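Local coordinates for putative sensory box/GGDEF family protein (Vibrio parahaemolyticus, PDB 3LID) that is the extracellular double-Cache-type (PDC fold) sensor domain of a membrane signalling protein that probably makes cyclic di-GMP from GTP, at residues Q34-T39 with Q76-Q81; D42-S47 with N67-V72; L152-P157 with L168-D173. All blocks are in the same frame, centred on the assembly; numbering follows the deposited sequence. Where two conformers were deposited one is given.

The chain begins with the long helix 9-45, and contacts 1 and 2 both start from it. Contact 1 (34-39 with 76-81) closes the wider loop, returning through two further helices to the start of strand 79-86. Contact 2 (42-47 with 67-72) lies wholly within that loop and pairs the end of the long helix with helix 59-76. Contact 3 (152-157 with 168-173) opens only later, as a beta hairpin in the sheet that holds strand 79-86. Strand 163-173 neighbours strand 79-86, so Leu78 and Lys80 of contact 1 meet contact 3 through backbone hydrogen bonds. Leu168 packs against Gly45 and Trp69, joining contact 2 to the sheet.

Contact 1 of 3, residues Q34-T39 with Q76-Q81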
loop_
_atom_site.group_PDB
_atom_site.type_symbol
_atom_site.label_atom_id
_atom_site.label_comp_id
_atom_site.label_asym_id
_atom_site.label_seq_id
_atom_site.Cartn_x
_atom_site.Cartn_y
_atom_site.Cartn_z
ATOM N N GLN A 34 -9.170 1.552 -2.432
ATOM C CA GLN A 34 -9.071 0.746 -3.654
ATOM C C GLN A 34 -10.002 1.300 -4.758
ATOM O O GLN A 34 -9.583 1.439 -5.937
ATOM C CB GLN A 34 -9.455 -0.691 -3.342
ATOM C CG GLN A 34 -9.620 -1.481 -4.641
ATOM C CD GLN A 34 -9.538 -2.961 -4.475
ATOM O OE1 GLN A 34 -9.151 -3.495 -3.471
ATOM N NE2 GLN A 34 -9.820 -3.640 -5.565
ATOM N N ASP A 35 -11.231 1.649 -4.410
ATOM C CA ASP A 35 -12.198 2.215 -5.429
ATOM C C ASP A 35 -11.599 3.534 -6.001
ATOM O O ASP A 35 -11.668 3.812 -7.213
ATOM C CB ASP A 35 -13.501 2.543 -4.671
ATOM C CG ASP A 35 -14.603 2.996 -5.599
ATOM O OD1 ASP A 35 -15.223 2.151 -6.234
ATOM O OD2 ASP A 35 -14.759 4.210 -5.684
ATOM N N GLN A 36 -11.008 4.350 -5.147
ATOM C CA GLN A 36 -10.468 5.678 -5.548
ATOM C C GLN A 36 -9.266 5.400 -6.540
ATOM O O GLN A 36 -9.081 6.055 -7.562
ATOM C CB GLN A 36 -9.942 6.389 -4.299
ATOM C CG GLN A 36 -9.417 7.745 -4.455
ATOM C CD GLN A 36 -8.946 8.382 -3.092
ATOM O OE1 GLN A 36 -9.480 8.073 -2.000
ATOM N NE2 GLN A 36 -7.955 9.266 -3.169
ATOM N N ILE A 37 -8.435 4.414 -6.176
ATOM C CA ILE A 37 -7.294 4.053 -7.036
ATOM C C ILE A 37 -7.805 3.479 -8.414
ATOM O O ILE A 37 -7.279 3.850 -9.512
ATOM C CB ILE A 37 -6.492 2.961 -6.366
ATOM C CG1 ILE A 37 -5.648 3.563 -5.216
ATOM C CG2 ILE A 37 -5.478 2.386 -7.431
ATOM C CD1 ILE A 37 -5.099 2.391 -4.348
ATOM N N GLU A 38 -8.787 2.615 -8.374
ATOM C CA GLU A 38 -9.371 2.104 -9.644
ATOM C C GLU A 38 -9.905 3.193 -10.535
ATOM O O GLU A 38 -9.656 3.173 -11.736
ATOM C CB GLU A 38 -10.418 1.044 -9.391
ATOM C CG GLU A 38 -9.805 -0.211 -8.689
ATOM C CD GLU A 38 -10.862 -1.190 -8.199
ATOM O OE1 GLU A 38 -12.025 -0.788 -7.941
ATOM O OE2 GLU A 38 -10.494 -2.387 -7.992
ATOM N N THR A 39 -10.604 4.155 -9.954
ATOM C CA THR A 39 -11.161 5.225 -10.751
ATOM C C THR A 39 -10.107 6.122 -11.363
ATOM O O THR A 39 -10.192 6.499 -12.602
ATOM C CB THR A 39 -12.173 6.031 -9.907
ATOM O OG1 THR A 39 -13.146 5.092 -9.386
ATOM C CG2 THR A 39 -12.813 7.133 -10.791
ATOM N N GLN A 76 -4.166 13.636 -4.971
ATOM C CA GLN A 76 -4.487 12.289 -4.479
ATOM C C GLN A 76 -3.614 11.818 -3.290
ATOM O O GLN A 76 -4.077 10.968 -2.533
ATOM C CB GLN A 76 -4.395 11.271 -5.637
ATOM C CG GLN A 76 -5.516 11.467 -6.636
ATOM C CD GLN A 76 -6.870 11.121 -6.006
ATOM O OE1 GLN A 76 -7.733 12.004 -5.793
ATOM N NE2 GLN A 76 -7.018 9.921 -5.631
ATOM N N LYS A 77 -2.356 12.266 -3.248
ATOM C CA LYS A 77 -1.344 12.072 -2.170
ATOM C C LYS A 77 -0.802 10.619 -2.051
ATOM O O LYS A 77 0.320 10.450 -1.555
ATOM C CB LYS A 77 -1.840 12.535 -0.785
ATOM C CG LYS A 77 -2.306 13.984 -0.897
ATOM C CD LYS A 77 -2.842 14.405 0.487
ATOM C CE LYS A 77 -3.630 15.664 0.358
ATOM N NZ LYS A 77 -2.712 16.770 0.263
ATOM N N LEU A 78 -1.571 9.622 -2.493
ATOM C CA LEU A 78 -1.181 8.260 -2.238
ATOM C C LEU A 78 -0.266 7.649 -3.314
ATOM O O LEU A 78 0.164 6.495 -3.155
ATOM C CB LEU A 78 -2.410 7.323 -2.058
ATOM C CG LEU A 78 -3.441 7.360 -3.207
ATOM C CD1 LEU A 78 -2.988 6.389 -4.202
ATOM C CD2 LEU A 78 -4.864 6.909 -2.684
ATOM N N TYR A 79 0.004 8.412 -4.357
ATOM C CA TYR A 79 1.002 7.949 -5.387
ATOM C C TYR A 79 2.370 8.542 -5.142
ATOM O O TYR A 79 2.505 9.761 -5.100
ATOM C CB TYR A 79 0.549 8.289 -6.812
ATOM C CG TYR A 79 -0.806 7.750 -7.112
ATOM C CD1 TYR A 79 -0.987 6.399 -7.355
ATOM C CD2 TYR A 79 -1.952 8.597 -7.091
ATOM C CE1 TYR A 79 -2.246 5.867 -7.614
ATOM C CE2 TYR A 79 -3.210 8.065 -7.368
ATOM C CZ TYR A 79 -3.353 6.702 -7.560
ATOM O OH TYR A 79 -4.598 6.170 -7.815
ATOM N N LYS A 80 3.354 7.676 -4.905
ATOM C CA LYS A 80 4.721 8.102 -4.718
ATOM C C LYS A 80 5.393 8.389 -6.106
ATOM O O LYS A 80 6.239 9.250 -6.215
ATOM C CB LYS A 80 5.449 7.021 -3.937
ATOM C CG LYS A 80 6.841 7.500 -3.560
ATOM C CD LYS A 80 7.287 6.827 -2.268
ATOM C CE LYS A 80 8.605 7.383 -1.804
ATOM N NZ LYS A 80 9.675 6.948 -2.749
ATOM N N GLN A 81 4.929 7.715 -7.137
ATOM C CA GLN A 81 5.383 8.003 -8.493
ATOM C C GLN A 81 4.284 7.725 -9.439
ATOM O O GLN A 81 3.453 6.892 -9.177
ATOM C CB GLN A 81 6.522 6.990 -8.923
ATOM C CG GLN A 81 7.746 7.087 -8.021
ATOM C CD GLN A 81 8.824 6.122 -8.518
ATOM O OE1 GLN A 81 9.022 5.004 -7.976
ATOM N NE2 GLN A 81 9.474 6.524 -9.594
HETATM O O HOH W 1 -6.510 7.380 -6.482
#
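The loop residue Leu78 and Tyr79, the first residue of strand 79-86, come up against the long helix at Ile37. The phenol hydroxyl arrives tip first: Tyr79 OH stands 3.5 Å from Ile37 CA and is also close to CB and both gamma carbons, so the helix backbone and the root of the side chain receive the oxygen. Leu78 comes in alongside, with its CD1 4.0 Å from Ile37 CG1, the two side chains crossing obliquely. The same CD1 lies over the centre of the neighbouring tyrosine ring, 3.3 Å above its plane, a CH-pi type contact that sits on one face of the ring.

What brings Leu78 there is a first torsion in the crowded position between backbone N and carbonyl carbon (chi1 54°). Lys77 before it leaves helix 59-76 with positive phi (71°), turning the chain toward the sheet. Tyr79 has CG anti to its carbonyl carbon, and its ring reaches back to the helix. At the outer side Gln36, an extended chain with CG anti to the backbone N, meets Gln76 tip to tip; Gln76 bends at chi2, and the amide planes stand 78° apart.

Further out, Ile37 and Tyr79 both pack on Val172 of strand 163-173, while Ile40 also touches Tyr79. Here the long helix packs on one face of the sheet of a PDC-type sensor domain, running roughly along strand 150-160.

Chemically this is an apolar core of Ile37, Leu78 and Tyr79, with the phenol oxygen at its edge and the two glutamine amides on the outer side. Water 1 lies 2.6 Å from Tyr79 OH and donates a weak hydrogen bond to Gln36 O at 3.1 Å, so it links the phenol only weakly to the helix carbonyl.

Contact 2 of 3, residues D42-S47 with N67-V72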
loop_
_atom_site.group_PDB
_atom_site.type_symbol
_atom_site.label_atom_id
_atom_site.label_comp_id
_atom_site.label_asym_id
_atom_site.label_seq_id
_atom_site.Cartn_x
_atom_site.Cartn_y
_atom_site.Cartn_z
ATOM N N ASP A 42 -7.980 4.438 -14.141
ATOM C CA ASP A 42 -8.731 4.438 -15.412
ATOM C C ASP A 42 -8.723 5.833 -16.069
ATOM O O ASP A 42 -8.526 5.954 -17.299
ATOM C CB ASP A 42 -10.146 3.966 -15.153
ATOM C CG ASP A 42 -11.051 4.097 -16.406
ATOM O OD1 ASP A 42 -10.851 3.317 -17.333
ATOM O OD2 ASP A 42 -11.921 4.996 -16.443
ATOM N N LEU A 43 -8.921 6.912 -15.282
ATOM C CA LEU A 43 -8.921 8.277 -15.851
ATOM C C LEU A 43 -7.524 8.587 -16.360
ATOM O O LEU A 43 -7.391 9.152 -17.468
ATOM C CB LEU A 43 -9.298 9.313 -14.801
ATOM C CG LEU A 43 -10.846 9.318 -14.550
ATOM C CD1 LEU A 43 -11.135 10.027 -13.260
ATOM C CD2 LEU A 43 -11.539 10.061 -15.704
ATOM N N LEU A 44 -6.459 8.200 -15.620
ATOM C CA LEU A 44 -5.149 8.589 -16.165
ATOM C C LEU A 44 -4.808 7.807 -17.467
ATOM O O LEU A 44 -4.147 8.321 -18.359
ATOM C CB LEU A 44 -4.063 8.251 -15.145
ATOM C CG LEU A 44 -4.113 9.206 -13.911
ATOM C CD1 LEU A 44 -3.207 8.624 -12.797
ATOM C CD2 LEU A 44 -3.659 10.582 -14.296
ATOM N N GLY A 45 -5.298 6.601 -17.552
ATOM C CA GLY A 45 -4.953 5.764 -18.681
ATOM C C GLY A 45 -5.722 6.218 -19.908
ATOM O O GLY A 45 -5.298 5.927 -21.021
ATOM N N HIS A 46 -6.819 6.912 -19.725
ATOM C CA HIS A 46 -7.654 7.390 -20.844
ATOM C C HIS A 46 -7.622 8.912 -21.004
ATOM O O HIS A 46 -8.575 9.521 -21.533
ATOM C CB HIS A 46 -9.090 6.830 -20.710
ATOM C CG HIS A 46 -9.184 5.361 -20.971
ATOM N ND1 HIS A 46 -9.162 4.399 -19.967
ATOM C CD2 HIS A 46 -9.234 4.678 -22.144
ATOM C CE1 HIS A 46 -9.212 3.197 -20.518
ATOM N NE2 HIS A 46 -9.276 3.343 -21.830
ATOM N N SER A 47 -6.540 9.559 -20.618
ATOM C CA SER A 47 -6.570 10.975 -20.508
ATOM C C SER A 47 -6.098 11.598 -21.814
ATOM O O SER A 47 -5.266 11.048 -22.566
ATOM C CB SER A 47 -5.719 11.467 -19.349
ATOM O OG SER A 47 -4.396 11.560 -19.688
ATOM N N ASN A 67 2.800 18.357 -15.888
ATOM C CA ASN A 67 2.067 19.285 -15.003
ATOM C C ASN A 67 0.774 18.660 -14.535
ATOM O O ASN A 67 0.389 18.845 -13.370
ATOM C CB ASN A 67 1.825 20.632 -15.732
ATOM C CG ASN A 67 3.121 21.411 -15.874
ATOM O OD1 ASN A 67 4.085 21.066 -15.248
ATOM N ND2 ASN A 67 3.160 22.412 -16.744
ATOM N N MET A 68 0.079 17.941 -15.436
ATOM C CA MET A 68 -1.151 17.294 -15.061
ATOM C C MET A 68 -0.884 16.209 -14.009
ATOM O O MET A 68 -1.576 16.149 -12.935
ATOM C CB MET A 68 -1.799 16.683 -16.312
ATOM C CG MET A 68 -3.216 16.169 -16.146
ATOM S SD MET A 68 -3.369 14.477 -15.600
ATOM C CE MET A 68 -3.023 13.472 -17.128
ATOM N N TRP A 69 0.093 15.333 -14.284
ATOM C CA TRP A 69 0.372 14.262 -13.325
ATOM C C TRP A 69 0.845 14.834 -11.979
ATOM O O TRP A 69 0.536 14.251 -10.956
ATOM C CB TRP A 69 1.424 13.324 -13.913
ATOM C CG TRP A 69 0.837 12.413 -14.901
ATOM C CD1 TRP A 69 -0.452 12.406 -15.402
ATOM C CD2 TRP A 69 1.529 11.357 -15.595
ATOM N NE1 TRP A 69 -0.594 11.377 -16.309
ATOM C CE2 TRP A 69 0.590 10.704 -16.398
ATOM C CE3 TRP A 69 2.827 10.872 -15.527
ATOM C CZ2 TRP A 69 0.930 9.610 -17.226
ATOM C CZ3 TRP A 69 3.183 9.763 -16.297
ATOM C CH2 TRP A 69 2.225 9.159 -17.149
ATOM N N SER A 70 1.627 15.913 -11.970
ATOM C CA SER A 70 2.057 16.507 -10.736
ATOM C C SER A 70 0.807 16.984 -9.982
ATOM O O SER A 70 0.776 16.834 -8.728
ATOM C CB SER A 70 2.979 17.691 -11.027
ATOM O OG SER A 70 4.203 17.220 -11.616
ATOM N N SER A 71 -0.132 17.630 -10.689
ATOM C CA SER A 71 -1.392 18.072 -10.030
ATOM C C SER A 71 -2.161 16.915 -9.457
ATOM O O SER A 71 -2.753 17.016 -8.357
ATOM C CB SER A 71 -2.263 18.856 -11.043
ATOM O OG SER A 71 -1.592 20.072 -11.416
ATOM N N VAL A 72 -2.243 15.823 -10.216
ATOM C CA VAL A 72 -3.004 14.647 -9.740
ATOM C C VAL A 72 -2.272 14.096 -8.468
ATOM O O VAL A 72 -2.959 13.680 -7.496
ATOM C CB VAL A 72 -3.105 13.527 -10.835
ATOM C CG1 VAL A 72 -3.647 12.236 -10.213
ATOM C CG2 VAL A 72 -4.014 14.026 -11.948
HETATM O O HOH W 2 -2.904 10.463 -17.983
#
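Two helices of the PDC-type sensor domain pack here, the end of the long helix 9-45 against helix 59-76, both on the same sheet. At Asp42 the last turn begins; its carbonyl O accepts His46 ND1 at 3.2 Å, in the plane of the imidazole and on a carbonyl lone pair, which fixes the ring beside the helix end. Leu44 carries the apolar contact. Its CG is anti to the carbonyl carbon, and a single methyl, CD2, touches helix 59-76: 3.8 Å from Trp69 NE1 at an oblique angle to the indole, 4.1 Å from Met68 CE, and 4.2 Å from Val72 CG2. Its CD1 and CB rest on Leu170 and Leu168, which the indole also touches, so the whole side chain is wedged between helix and sheet. After His46 leaves the helix, Ser47 becomes the N-cap of helix 48-55, its OG bonded to Leu50 N. Met68, bent at chi2 and chi3, brings CE to 3.5 Å from Ser47 OG; its distances hold for one of two conformers. Beside it water 2 bridges the segments, donating to Leu44 O, lying 2.5 Å from Ser47 OG, and accepting from Trp69 NE1 at 3.0 Å in the indole plane.

Contact 3 of 3, residues L152-P157 with L168-D173; sequences LRILMP and LVLNVD. With PO4 (phosphate ion), chain C.
Ile154 sits at the middle of the apolar face, beside Leu152 and Met156 from its own strand and Leu168, Leu170 and Val172 from the partner. Its CB lies 4.0 Å from Leu170 CB, and CG1 crosses obliquely to Val172 CG2, 3.9 Å away. The opposite face carries Leu155, whose CD2 rests equally on both Val169 methyls, 3.9 Å from each of CG1 and CG2.

These strands form an antiparallel beta hairpin in the sheet of the PDC fold, 162° between their directions. Six backbone hydrogen bonds join Leu152 with Val172, Ile154 with Leu170 and Met156 with Leu168.

Further along the Leu155 and Val169 face, Arg153 and Asn171, a non-hydrogen-bonded pair, lie side by side, guanidinium and amide planes 73° apart. Both grip a phosphate ion, probably from the crystallisation liquor. Its O3 meets the guanidinium near the plane, taking Arg153 NE at 2.6 Å. Asn171 ND2 gives O3 a nearly straight bond (172°) of 3.0 Å. Arg153 NH2 reaches O4 at 2.9 Å. Asn171 ND2 also donates to Glu138 OE2, and Lys113, Arg116 and Arg83 bring further positive charge. An anion held this way is consistent with a ligand pocket as in Cache sensors; it does not identify the natural ligand.

Helix 9-45 covers the Ile154 face through Ile37 and Ser41, helix 117-124 covers Leu155 through Tyr118 and Tyr121, and strands 131-140 and 79-86 flank the hairpin.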
loop_
_atom_site.group_PDB
_atom_site.type_symbol
_atom_site.label_atom_id
_atom_site.label_comp_id
_atom_site.label_asym_id
_atom_site.label_seq_id
_atom_site.Cartn_x
_atom_site.Cartn_y
_atom_site.Cartn_z
ATOM N N LEU A 152 2.566 -0.600 -4.081
ATOM C CA LEU A 152 1.645 -1.459 -4.797
ATOM C C LEU A 152 1.494 -0.817 -6.192
ATOM O O LEU A 152 1.024 0.310 -6.334
ATOM C CB LEU A 152 0.325 -1.491 -4.007
ATOM C CG LEU A 152 -0.588 -2.667 -4.433
ATOM C CD1 LEU A 152 -1.744 -2.904 -3.316
ATOM C CD2 LEU A 152 -1.150 -2.435 -5.799
ATOM N N ARG A 153 2.030 -1.483 -7.193
ATOM C CA ARG A 153 2.160 -0.801 -8.519
ATOM C C ARG A 153 0.922 -1.158 -9.345
ATOM O O ARG A 153 0.638 -2.324 -9.608
ATOM C CB ARG A 153 3.429 -1.344 -9.241
ATOM C CG ARG A 153 4.698 -0.758 -8.546
ATOM C CD ARG A 153 5.957 -1.583 -8.969
ATOM N NE ARG A 153 7.120 -1.144 -8.230
ATOM C CZ ARG A 153 7.403 -1.551 -7.002
ATOM N NH1 ARG A 153 6.550 -2.407 -6.353
ATOM N NH2 ARG A 153 8.498 -1.084 -6.404
ATOM N N ILE A 154 0.212 -0.137 -9.808
ATOM C CA ILE A 154 -0.921 -0.342 -10.754
ATOM C C ILE A 154 -0.286 -0.282 -12.187
ATOM O O ILE A 154 0.573 0.606 -12.417
ATOM C CB ILE A 154 -1.900 0.791 -10.633
ATOM C CG1 ILE A 154 -2.242 1.044 -9.126
ATOM C CG2 ILE A 154 -3.126 0.471 -11.483
ATOM C CD1 ILE A 154 -2.846 -0.204 -8.414
ATOM N N LEU A 155 -0.670 -1.209 -13.044
ATOM C CA LEU A 155 -0.035 -1.402 -14.354
ATOM C C LEU A 155 -1.095 -1.398 -15.417
ATOM O O LEU A 155 -2.111 -2.018 -15.251
ATOM C CB LEU A 155 0.625 -2.753 -14.329
ATOM C CG LEU A 155 1.606 -2.952 -13.170
ATOM C CD1 LEU A 155 2.036 -4.437 -13.180
ATOM C CD2 LEU A 155 2.928 -2.042 -13.432
ATOM N N MET A 156 -0.857 -0.648 -16.521
ATOM C CA MET A 156 -1.858 -0.587 -17.601
ATOM C C MET A 156 -1.092 -0.335 -18.908
ATOM O O MET A 156 -0.581 0.788 -19.119
ATOM C CB MET A 156 -2.850 0.557 -17.276
ATOM C CG MET A 156 -3.969 0.746 -18.312
ATOM S SD MET A 156 -4.892 2.185 -17.916
ATOM C CE MET A 156 -5.888 2.033 -19.358
ATOM N N PRO A 157 -1.107 -1.317 -19.815
ATOM C CA PRO A 157 -0.495 -1.037 -21.164
ATOM C C PRO A 157 -1.420 -0.049 -21.900
ATOM O O PRO A 157 -2.668 -0.123 -21.771
ATOM C CB PRO A 157 -0.506 -2.385 -21.877
ATOM C CG PRO A 157 -0.713 -3.412 -20.668
ATOM C CD PRO A 157 -1.586 -2.704 -19.686
ATOM N N LEU A 168 1.438 2.591 -18.469
ATOM C CA LEU A 168 1.239 3.508 -17.333
ATOM C C LEU A 168 1.487 2.720 -16.051
ATOM O O LEU A 168 0.953 1.629 -15.905
ATOM C CB LEU A 168 -0.207 3.969 -17.360
ATOM C CG LEU A 168 -0.630 4.812 -16.175
ATOM C CD1 LEU A 168 0.096 6.173 -16.255
ATOM C CD2 LEU A 168 -2.171 5.081 -16.220
ATOM N N VAL A 169 2.281 3.278 -15.133
ATOM C CA VAL A 169 2.590 2.605 -13.888
ATOM C C VAL A 169 2.393 3.602 -12.774
ATOM O O VAL A 169 2.954 4.715 -12.803
ATOM C CB VAL A 169 4.073 2.170 -13.840
ATOM C CG1 VAL A 169 4.374 1.463 -12.519
ATOM C CG2 VAL A 169 4.376 1.194 -15.018
ATOM N N LEU A 170 1.626 3.197 -11.749
ATOM C CA LEU A 170 1.389 4.124 -10.636
ATOM C C LEU A 170 1.853 3.437 -9.364
ATOM O O LEU A 170 1.451 2.330 -9.120
ATOM C CB LEU A 170 -0.168 4.370 -10.506
ATOM C CG LEU A 170 -0.874 4.566 -11.871
ATOM C CD1 LEU A 170 -2.385 4.607 -11.659
ATOM C CD2 LEU A 170 -0.335 5.914 -12.422
ATOM N N ASN A 171 2.666 4.075 -8.571
ATOM C CA ASN A 171 3.208 3.436 -7.359
ATOM C C ASN A 171 2.379 3.960 -6.206
ATOM O O ASN A 171 2.607 5.070 -5.727
ATOM C CB ASN A 171 4.689 3.789 -7.154
ATOM C CG ASN A 171 5.578 2.988 -8.040
ATOM O OD1 ASN A 171 5.243 2.765 -9.229
ATOM N ND2 ASN A 171 6.690 2.500 -7.490
ATOM N N VAL A 172 1.514 3.083 -5.722
ATOM C CA VAL A 172 0.694 3.378 -4.508
ATOM C C VAL A 172 1.568 3.173 -3.280
ATOM O O VAL A 172 2.208 2.121 -3.090
ATOM C CB VAL A 172 -0.563 2.493 -4.499
ATOM C CG1 VAL A 172 -1.315 2.712 -3.135
ATOM C CG2 VAL A 172 -1.476 2.793 -5.755
ATOM N N ASP A 173 1.662 4.206 -2.483
ATOM C CA ASP A 173 2.645 4.309 -1.400
ATOM C C ASP A 173 2.013 3.707 -0.100
ATOM O O ASP A 173 1.110 4.276 0.549
ATOM C CB ASP A 173 2.886 5.798 -1.236
ATOM C CG ASP A 173 3.819 6.138 -0.073
ATOM O OD1 ASP A 173 4.205 5.277 0.709
ATOM O OD2 ASP A 173 4.140 7.313 0.036
HETATM P P PO4 C . 10.190 0.966 -8.781
HETATM O O1 PO4 C . 10.579 2.371 -8.284
HETATM O O2 PO4 C . 10.803 0.905 -10.186
HETATM O O3 PO4 C . 8.702 0.792 -8.891
HETATM O O4 PO4 C . 10.809 -0.105 -7.890
#